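Local coordinates for hypothetical protein (Ruminococcus gnavus, PDB 4ESN), which is of unknown function but binds a zinc ion and consists here largely of a NusG domain II-like beta fold, at residues D44-R49 with N85-S90; G53-E58 with K71-T76; A60-Q65 with I80-N85. All coordinates share one frame; numbering follows the deposited sequence. Where two conformers were deposited one is given.

Interaction 1. Residues D44-R49 with N85-S90; sequences DGNRLR and NQVVVS
Asn46, Leu48, Val87 and Val89 belong to the packing of two beta-sheets against each other: strand 46-51 is the middle strand of a three-stranded antiparallel sheet, and strand 87-92 runs inside a four-stranded one. The touching parts point almost the same way, 12° apart. Their backbones stay well separated along the strands, and side chains fill the gap.

At the apolar end Leu48 and Val89 reach toward each other tip to tip. CD2 of Leu48 lies 3.9 Å from CG1 of Val89, while its other methyl, CD1, sits 4.1 Å from Val89 CG2, so the two branched ends share both prongs. Leu48 is enclosed further by Val22 of strand 19-24 and by Ile40 and Ile42 of strand 38-42, which makes this a part of the buried core between the sheets.

Toward the start of both strands the interface turns polar. Asn85 precedes a G1 beta bulge, in which Gln86 and Val87 both face Cys82. Its CG lies beside the backbone N and anti to the carbonyl carbon, which swings the amide toward strand 46-51. Asn85 ND2 donates to Asn46 OD1 at 2.9 Å, in a fairly straight bond (157°) that leaves almost in the plane of its own amide but arrives above the carbonyl plane of Asn46. The two amides are turned nearly perpendicular, 83° apart. CG2 of Val87 also packs against Asn46 OD1, at 3.5 Å, putting a methyl beside a buried acceptor. Gly45 allows the amide to come so close, because a CB there would fall 2.6 Å from Asn85 ND2. Asn85 ND2 has a second acceptor in Asp61 OD1, and Asn46 also touches Cys82, a zinc ligand.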
loop_
_atom_site.group_PDB
_atom_site.type_symbol
_atom_site.label_atom_id
_atom_site.label_comp_id
_atom_site.label_asym_id
_atom_site.label_seq_id
_atom_site.Cartn_x
_atom_site.Cartn_y
_atom_site.Cartn_z
ATOM N N ASP A 44 4.664 17.551 5.545
ATOM C CA ASP A 44 5.534 18.338 4.662
ATOM C C ASP A 44 6.097 17.516 3.473
ATOM O O ASP A 44 6.759 18.099 2.593
ATOM C CB ASP A 44 6.711 18.999 5.463
ATOM C CG ASP A 44 7.442 18.158 6.519
ATOM O OD1 ASP A 44 6.916 18.030 7.643
ATOM O OD2 ASP A 44 8.621 17.788 6.283
ATOM N N GLY A 45 5.844 16.193 3.464
ATOM C CA GLY A 45 6.446 15.284 2.500
ATOM C C GLY A 45 5.638 14.682 1.377
ATOM O O GLY A 45 6.230 14.055 0.492
ATOM N N ASN A 46 4.302 14.790 1.419
ATOM C CA ASN A 46 3.495 14.159 0.387
ATOM C C ASN A 46 2.258 14.969 0.077
ATOM O O ASN A 46 1.654 15.580 0.981
ATOM C CB ASN A 46 3.056 12.736 0.812
ATOM C CG ASN A 46 4.186 11.761 1.024
ATOM O OD1 ASN A 46 4.802 11.731 2.079
ATOM N ND2 ASN A 46 4.527 10.989 0.005
ATOM N N ARG A 47 1.860 14.949 -1.194
ATOM C CA ARG A 47 0.639 15.625 -1.587
ATOM C C ARG A 47 -0.154 14.700 -2.473
ATOM O O ARG A 47 0.335 14.249 -3.519
ATOM C CB ARG A 47 0.922 16.978 -2.237
ATOM C CG ARG A 47 -0.355 17.739 -2.618
ATOM C CD ARG A 47 -0.089 19.191 -2.981
ATOM N NE ARG A 47 0.740 19.322 -4.178
ATOM C CZ ARG A 47 2.015 19.690 -4.178
ATOM N NH1 ARG A 47 2.629 19.984 -3.031
ATOM N NH2 ARG A 47 2.680 19.792 -5.321
ATOM N N LEU A 48 -1.381 14.395 -2.027
ATOM C CA LEU A 48 -2.318 13.521 -2.734
ATOM C C LEU A 48 -3.310 14.336 -3.502
ATOM O O LEU A 48 -3.844 15.305 -2.981
ATOM C CB LEU A 48 -3.052 12.631 -1.718
ATOM C CG LEU A 48 -4.004 11.576 -2.292
ATOM C CD1 LEU A 48 -3.217 10.419 -2.914
ATOM C CD2 LEU A 48 -4.950 11.076 -1.213
ATOM N N ARG A 49 -3.584 13.940 -4.746
ATOM C CA ARG A 49 -4.593 14.628 -5.543
ATOM C C ARG A 49 -5.777 13.671 -5.810
ATOM O O ARG A 49 -5.588 12.538 -6.283
ATOM C CB ARG A 49 -3.977 15.145 -6.852
ATOM C CG ARG A 49 -4.964 15.834 -7.857
ATOM C CD ARG A 49 -5.775 17.004 -7.292
ATOM N NE ARG A 49 -6.860 17.402 -8.204
ATOM C CZ ARG A 49 -7.768 18.344 -7.960
ATOM N NH1 ARG A 49 -7.725 19.045 -6.837
ATOM N NH2 ARG A 49 -8.706 18.614 -8.855
ATOM N N ASN A 85 8.314 8.015 3.760
ATOM C CA ASN A 85 7.567 8.892 4.664
ATOM C C ASN A 85 6.467 8.158 5.467
ATOM O O ASN A 85 5.725 8.805 6.205
ATOM C CB ASN A 85 6.974 10.094 3.908
ATOM C CG ASN A 85 8.023 11.019 3.309
ATOM O OD1 ASN A 85 9.179 11.053 3.721
ATOM N ND2 ASN A 85 7.661 11.754 2.281
ATOM N N GLN A 86 6.413 6.819 5.378
ATOM C CA GLN A 86 5.438 5.970 6.077
ATOM C C GLN A 86 3.973 6.402 5.795
ATOM O O GLN A 86 3.112 6.383 6.683
ATOM C CB GLN A 86 5.723 5.935 7.589
ATOM C CG GLN A 86 7.056 5.297 7.933
ATOM C CD GLN A 86 7.593 5.873 9.207
ATOM O OE1 GLN A 86 7.290 5.394 10.306
ATOM N NE2 GLN A 86 8.353 6.957 9.087
ATOM N N VAL A 87 3.707 6.782 4.546
ATOM C CA VAL A 87 2.386 7.190 4.119
ATOM C C VAL A 87 1.750 6.041 3.355
ATOM O O VAL A 87 2.344 5.519 2.416
ATOM C CB VAL A 87 2.387 8.499 3.276
ATOM C CG1 VAL A 87 0.981 8.776 2.685
ATOM C CG2 VAL A 87 2.878 9.692 4.094
ATOM N N VAL A 88 0.522 5.682 3.740
ATOM C CA VAL A 88 -0.281 4.677 3.057
ATOM C C VAL A 88 -1.582 5.331 2.606
ATOM O O VAL A 88 -2.288 5.944 3.414
ATOM C CB VAL A 88 -0.556 3.411 3.908
ATOM C CG1 VAL A 88 -1.463 2.429 3.153
ATOM C CG2 VAL A 88 0.747 2.723 4.311
ATOM N N VAL A 89 -1.897 5.180 1.310
ATOM C CA VAL A 89 -3.150 5.656 0.750
ATOM C C VAL A 89 -3.874 4.417 0.272
ATOM O O VAL A 89 -3.315 3.637 -0.493
ATOM C CB VAL A 89 -2.986 6.743 -0.359
ATOM C CG1 VAL A 89 -4.368 7.275 -0.799
ATOM C CG2 VAL A 89 -2.087 7.888 0.136
ATOM N N SER A 90 -5.110 4.229 0.724
ATOM C CA SER A 90 -5.862 3.039 0.360
ATOM C C SER A 90 -7.294 3.388 0.042
ATOM O O SER A 90 -7.865 4.240 0.717
ATOM C CB SER A 90 -5.807 2.047 1.520
ATOM O OG SER A 90 -6.486 0.851 1.199
#

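Interaction 2. Residues G53-E58 with K71-T76; sequences GQAKME and KAISRT
CG1 of Ile73, set between its backbone N and carbonyl carbon (chi1 60°), is brought over Ala55, where it packs on CB at 3.9 Å. Ser74 has the same kind of first torsion (chi1 48°), which stands its OG up beside Gln54; the extended chain of Gln54 in turn carries NE2 toward that hydroxyl. Water 1 lies between the two, hydrogen-bonded to Gln54 NE2 and Ser74 OG, although both separations are so short that its exact position is doubtful.

The backbones are joined more firmly. Ala55 N donates to Ile73 O at 2.9 Å, nearly straight at 171°, and Ile73 N returns a bond of 2.9 Å to Ala55 O; each donor lies in the carbonyl plane of its acceptor. A CA-H...O contact accompanies each bond, the closer being Ala72 CA to Ala55 O at 3.2 Å.

Ala55 and Ile73 share the inner face, where Leu48 and Val91 continue the apolar packing. On the outer face the methyl of Ala72 fits between two longer chains, with CB 3.9 Å from Gln54 CD and 3.9 Å from Lys56 CD. In the conformer described, Lys56 bends at chi2 and its NZ bonds to Gln70 O.

The pair Ala55 and Ile73 forms a single antiparallel beta bridge of the hydrogen-bonded type, which pins the loop after helix 66-69 to the edge of the three-stranded sheet.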
loop_
_atom_site.group_PDB
_atom_site.type_symbol
_atom_site.label_atom_id
_atom_site.label_comp_id
_atom_site.label_asym_id
_atom_site.label_seq_id
_atom_site.Cartn_x
_atom_site.Cartn_y
_atom_site.Cartn_z
ATOM N N GLY A 53 -12.585 11.049 -9.654
ATOM C CA GLY A 53 -12.873 9.802 -8.945
ATOM C C GLY A 53 -11.661 8.929 -8.667
ATOM O O GLY A 53 -11.813 7.754 -8.334
ATOM N N GLN A 54 -10.450 9.492 -8.796
ATOM C CA GLN A 54 -9.198 8.756 -8.595
ATOM C C GLN A 54 -8.270 9.474 -7.651
ATOM O O GLN A 54 -8.237 10.700 -7.676
ATOM C CB GLN A 54 -8.466 8.634 -9.945
ATOM C CG GLN A 54 -9.046 7.648 -10.929
ATOM C CD GLN A 54 -8.315 7.725 -12.240
ATOM O OE1 GLN A 54 -7.887 8.800 -12.701
ATOM N NE2 GLN A 54 -8.185 6.593 -12.883
ATOM N N ALA A 55 -7.439 8.713 -6.904
ATOM C CA ALA A 55 -6.420 9.240 -6.019
ATOM C C ALA A 55 -5.042 8.973 -6.623
ATOM O O ALA A 55 -4.775 7.871 -7.105
ATOM C CB ALA A 55 -6.533 8.623 -4.622
ATOM N N LYS A 56 -4.181 9.985 -6.616
ATOM C CA LYS A 56 -2.825 9.901 -7.169
ATOM C C LYS A 56 -1.869 10.710 -6.302
ATOM O O LYS A 56 -2.238 11.796 -5.860
ATOM C CB LYS A 56 -2.837 10.457 -8.620
ATOM C CG LYS A 56 -1.509 10.431 -9.380
ATOM C CD LYS A 56 -1.321 9.160 -10.192
ATOM C CE LYS A 56 -0.099 9.235 -11.078
ATOM N NZ LYS A 56 0.066 8.009 -11.906
HETATM N N MSE A 57 -0.660 10.217 -6.082
HETATM C CA MSE A 57 0.358 10.976 -5.346
HETATM C C MSE A 57 0.916 11.981 -6.339
HETATM O O MSE A 57 1.570 11.581 -7.304
HETATM C CB MSE A 57 1.465 10.081 -4.761
HETATM C CG MSE A 57 2.294 10.834 -3.704
HETATM SE SE MSE A 57 1.253 11.132 -2.059
HETATM C CE MSE A 57 1.350 9.271 -1.334
ATOM N N GLU A 58 0.565 13.259 -6.174
ATOM C CA GLU A 58 0.997 14.320 -7.085
ATOM C C GLU A 58 2.468 14.751 -6.849
ATOM O O GLU A 58 3.162 15.143 -7.794
ATOM C CB GLU A 58 0.067 15.525 -6.895
ATOM C CG GLU A 58 0.381 16.692 -7.812
ATOM C CD GLU A 58 -0.482 17.902 -7.538
ATOM O OE1 GLU A 58 -1.675 17.868 -7.907
ATOM O OE2 GLU A 58 0.009 18.842 -6.874
ATOM N N LYS A 71 0.386 4.309 -10.349
ATOM C CA LYS A 71 -0.858 4.568 -11.072
ATOM C C LYS A 71 -1.940 5.052 -10.114
ATOM O O LYS A 71 -1.966 4.618 -8.951
ATOM C CB LYS A 71 -1.335 3.273 -11.758
ATOM C CG LYS A 71 -0.583 2.957 -13.013
ATOM C CD LYS A 71 -1.030 1.631 -13.557
ATOM C CE LYS A 71 -0.322 1.293 -14.845
ATOM N NZ LYS A 71 -0.994 1.882 -16.035
ATOM N N ALA A 72 -2.857 5.914 -10.604
ATOM C CA ALA A 72 -3.993 6.409 -9.833
ATOM C C ALA A 72 -4.879 5.220 -9.414
ATOM O O ALA A 72 -4.932 4.208 -10.114
ATOM C CB ALA A 72 -4.790 7.422 -10.654
ATOM N N ILE A 73 -5.514 5.328 -8.246
ATOM C CA ILE A 73 -6.333 4.263 -7.669
ATOM C C ILE A 73 -7.772 4.758 -7.472
ATOM O O ILE A 73 -7.987 5.919 -7.132
ATOM C CB ILE A 73 -5.690 3.728 -6.347
ATOM C CG1 ILE A 73 -5.543 4.853 -5.260
ATOM C CG2 ILE A 73 -4.337 3.066 -6.661
ATOM C CD1 ILE A 73 -5.128 4.394 -3.815
ATOM N N SER A 74 -8.748 3.861 -7.674
ATOM C CA SER A 74 -10.175 4.163 -7.546
ATOM C C SER A 74 -10.981 2.950 -7.076
ATOM O O SER A 74 -12.167 3.089 -6.791
ATOM C CB SER A 74 -10.730 4.668 -8.884
ATOM O OG SER A 74 -10.356 3.846 -9.981
ATOM N N ARG A 75 -10.357 1.767 -7.005
ATOM C CA ARG A 75 -11.071 0.536 -6.621
ATOM C C ARG A 75 -10.735 0.118 -5.181
ATOM O O ARG A 75 -9.582 0.251 -4.751
ATOM C CB ARG A 75 -10.726 -0.593 -7.584
ATOM C CG ARG A 75 -11.830 -0.957 -8.519
ATOM C CD ARG A 75 -11.279 -1.300 -9.892
ATOM N NE ARG A 75 -11.185 -0.099 -10.723
ATOM C CZ ARG A 75 -10.114 0.253 -11.422
ATOM N NH1 ARG A 75 -9.030 -0.518 -11.422
ATOM N NH2 ARG A 75 -10.114 1.378 -12.124
ATOM N N THR A 76 -11.752 -0.386 -4.452
ATOM C CA THR A 76 -11.617 -0.798 -3.060
ATOM C C THR A 76 -10.468 -1.831 -2.938
ATOM O O THR A 76 -10.339 -2.755 -3.747
ATOM C CB THR A 76 -12.980 -1.247 -2.483
ATOM O OG1 THR A 76 -12.884 -1.371 -1.066
ATOM C CG2 THR A 76 -13.528 -2.534 -3.113
HETATM O O HOH W 1 -8.739 4.365 -11.851
#

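Interaction 3. Residues A60-Q65 with I80-N85; sequences ADCPDQ and IICLPN. With ZN (zinc ion), chain C.
The zinc ion is gripped from both segments at once, by Cys62 SG at 2.3 Å and by Cys82 SG at 2.4 Å. Water 2, at 2.2 Å from the metal, and Cys67 at the helix 66-69 complete four roughly tetrahedral ligands. The two sulfurs arrive by different routes: Cys62 SG is tucked between its backbone N and carbonyl carbon (chi1 63°), whereas Cys82 SG lies anti to the backbone N (chi1 174°), reaching out from the end of strand 79-82.

Water 2 is itself oriented by the loop, since it donates to Asp64 OD1 at 2.7 Å. That oxygen also receives the backbone N-H of Leu66, so the carboxylate is fixed as a second-shell group that would tend to polarise the water. Its other oxygen, OD2, rests against Pro84 CG at 3.4 Å, and the same proline packs its ring on Cys62 CB, with Pro63 CD lying 4.4 Å from Pro84 CB.

This is a three-cysteine zinc site that ties the loop following strand 54-60 of one sheet to the turn leaving strand 79-82 of the other. Gln65 braces that loop from within, its NE2 bonding to both Ala60 O and Cys62 O, each at 2.8 Å, close to its amide plane.

On the turn side, Asn85 N makes a weak hydrogen bond to Cys82 SG. Asn85 ND2 also donates to Asp61 OD1 at 3.0 Å, meeting it nearly in line with the C-O bond while the carboxylate and amide planes stand 58° apart. With an alanine in place of Asn85, the carboxylate of Asp61 would probably be left without this donor and free to turn, and Asn46 OD1 would lose its partner too.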
loop_
_atom_site.group_PDB
_atom_site.type_symbol
_atom_site.label_atom_id
_atom_site.label_comp_id
_atom_site.label_asym_id
_atom_site.label_seq_id
_atom_site.Cartn_x
_atom_site.Cartn_y
_atom_site.Cartn_z
ATOM N N ALA A 60 5.954 14.417 -3.738
ATOM C CA ALA A 60 6.578 13.884 -2.536
ATOM C C ALA A 60 8.013 14.354 -2.470
ATOM O O ALA A 60 8.643 14.538 -3.522
ATOM C CB ALA A 60 6.503 12.370 -2.514
ATOM N N ASP A 61 8.541 14.525 -1.238
ATOM C CA ASP A 61 9.936 14.930 -1.005
ATOM C C ASP A 61 10.864 13.702 -0.812
ATOM O O ASP A 61 12.036 13.872 -0.475
ATOM C CB ASP A 61 10.031 15.883 0.209
ATOM C CG ASP A 61 9.887 15.255 1.593
ATOM O OD1 ASP A 61 9.460 14.073 1.683
ATOM O OD2 ASP A 61 10.175 15.949 2.589
ATOM N N CYS A 62 10.342 12.483 -0.996
ATOM C CA CYS A 62 11.105 11.232 -0.846
ATOM C C CYS A 62 12.177 11.113 -1.950
ATOM O O CYS A 62 11.947 11.598 -3.069
ATOM C CB CYS A 62 10.166 10.031 -0.868
ATOM S SG CYS A 62 9.285 9.827 -2.436
ATOM N N PRO A 63 13.331 10.446 -1.682
ATOM C CA PRO A 63 14.381 10.349 -2.718
ATOM C C PRO A 63 14.038 9.449 -3.913
ATOM O O PRO A 63 14.413 9.787 -5.043
ATOM C CB PRO A 63 15.581 9.763 -1.958
ATOM C CG PRO A 63 15.271 9.943 -0.509
ATOM C CD PRO A 63 13.781 9.834 -0.413
ATOM N N ASP A 64 13.371 8.302 -3.680
ATOM C CA ASP A 64 13.074 7.341 -4.751
ATOM C C ASP A 64 11.927 7.800 -5.691
ATOM O O ASP A 64 11.903 7.372 -6.846
ATOM C CB ASP A 64 12.780 5.931 -4.181
ATOM C CG ASP A 64 11.595 5.817 -3.231
ATOM O OD1 ASP A 64 10.513 6.347 -3.559
ATOM O OD2 ASP A 64 11.726 5.119 -2.206
ATOM N N GLN A 65 10.967 8.624 -5.190
ATOM C CA GLN A 65 9.824 9.157 -5.957
ATOM C C GLN A 65 8.897 8.035 -6.461
ATOM O O GLN A 65 8.124 8.258 -7.399
ATOM C CB GLN A 65 10.323 10.012 -7.153
ATOM C CG GLN A 65 11.026 11.309 -6.748
ATOM C CD GLN A 65 10.037 12.318 -6.224
ATOM O OE1 GLN A 65 9.198 12.837 -6.964
ATOM N NE2 GLN A 65 10.083 12.577 -4.923
ATOM N N ILE A 80 -1.518 3.103 -2.703
ATOM C CA ILE A 80 -0.353 3.914 -3.041
ATOM C C ILE A 80 0.404 4.072 -1.723
ATOM O O ILE A 80 -0.201 4.451 -0.711
ATOM C CB ILE A 80 -0.694 5.291 -3.693
ATOM C CG1 ILE A 80 -1.376 5.109 -5.062
ATOM C CG2 ILE A 80 0.595 6.193 -3.808
ATOM C CD1 ILE A 80 -2.043 6.416 -5.585
ATOM N N ILE A 81 1.685 3.743 -1.704
ATOM C CA ILE A 81 2.437 3.874 -0.466
ATOM C C ILE A 81 3.686 4.684 -0.739
ATOM O O ILE A 81 4.230 4.619 -1.843
ATOM C CB ILE A 81 2.776 2.505 0.232
ATOM C CG1 ILE A 81 3.832 1.707 -0.528
ATOM C CG2 ILE A 81 1.528 1.622 0.528
ATOM C CD1 ILE A 81 4.912 1.343 0.277
ATOM N N CYS A 82 4.109 5.466 0.258
ATOM C CA CYS A 82 5.383 6.149 0.264
ATOM C C CYS A 82 6.106 5.605 1.439
ATOM O O CYS A 82 5.864 6.039 2.563
ATOM C CB CYS A 82 5.287 7.672 0.301
ATOM S SG CYS A 82 6.910 8.479 0.488
ATOM N N LEU A 83 6.913 4.574 1.190
ATOM C CA LEU A 83 7.675 3.885 2.211
ATOM C C LEU A 83 8.613 4.846 2.986
ATOM O O LEU A 83 8.546 4.829 4.214
ATOM C CB LEU A 83 8.464 2.712 1.594
ATOM C CG LEU A 83 8.641 1.498 2.468
ATOM C CD1 LEU A 83 7.283 0.882 2.841
ATOM C CD2 LEU A 83 9.490 0.455 1.767
ATOM N N PRO A 84 9.408 5.742 2.343
ATOM C CA PRO A 84 10.290 6.621 3.137
ATOM C C PRO A 84 9.536 7.540 4.108
ATOM O O PRO A 84 10.048 7.775 5.200
ATOM C CB PRO A 84 11.042 7.428 2.066
ATOM C CG PRO A 84 11.040 6.533 0.846
ATOM C CD PRO A 84 9.661 5.924 0.892
ATOM N N ASN A 85 8.314 8.015 3.760
ATOM C CA ASN A 85 7.567 8.892 4.664
ATOM C C ASN A 85 6.467 8.158 5.467
ATOM O O ASN A 85 5.725 8.805 6.205
ATOM C CB ASN A 85 6.974 10.094 3.908
ATOM C CG ASN A 85 8.023 11.019 3.309
ATOM O OD1 ASN A 85 9.179 11.053 3.721
ATOM N ND2 ASN A 85 7.661 11.754 2.281
HETATM ZN ZN ZN C . 7.442 8.537 -1.809
HETATM O O HOH W 2 8.076 6.472 -2.406
#

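In the fold
Asn85 belongs to both interaction 1 and interaction 3, whose centres lie about 8 Å apart, and strands 79-82 and 87-92 are neighbours in one sheet: Val87 O and Cys82 N are 2.8 Å apart, a probable hydrogen bond. The zinc site of interaction 3 thus sits at the end of the intersheet packing, with the side chain of Asn46 about 4 Å from the metal at nearest atoms. Interaction 2 shares the other sheet with interaction 1, where Arg47 NE and Glu58 OE2 form a salt bridge of 2.8 Å. It is farther from the zinc (about 12 Å from the Lys56 side chain, nearest atoms), yet Ile80 of interaction 3 reaches it, CD1 lying 3.4 Å from Ala55 O.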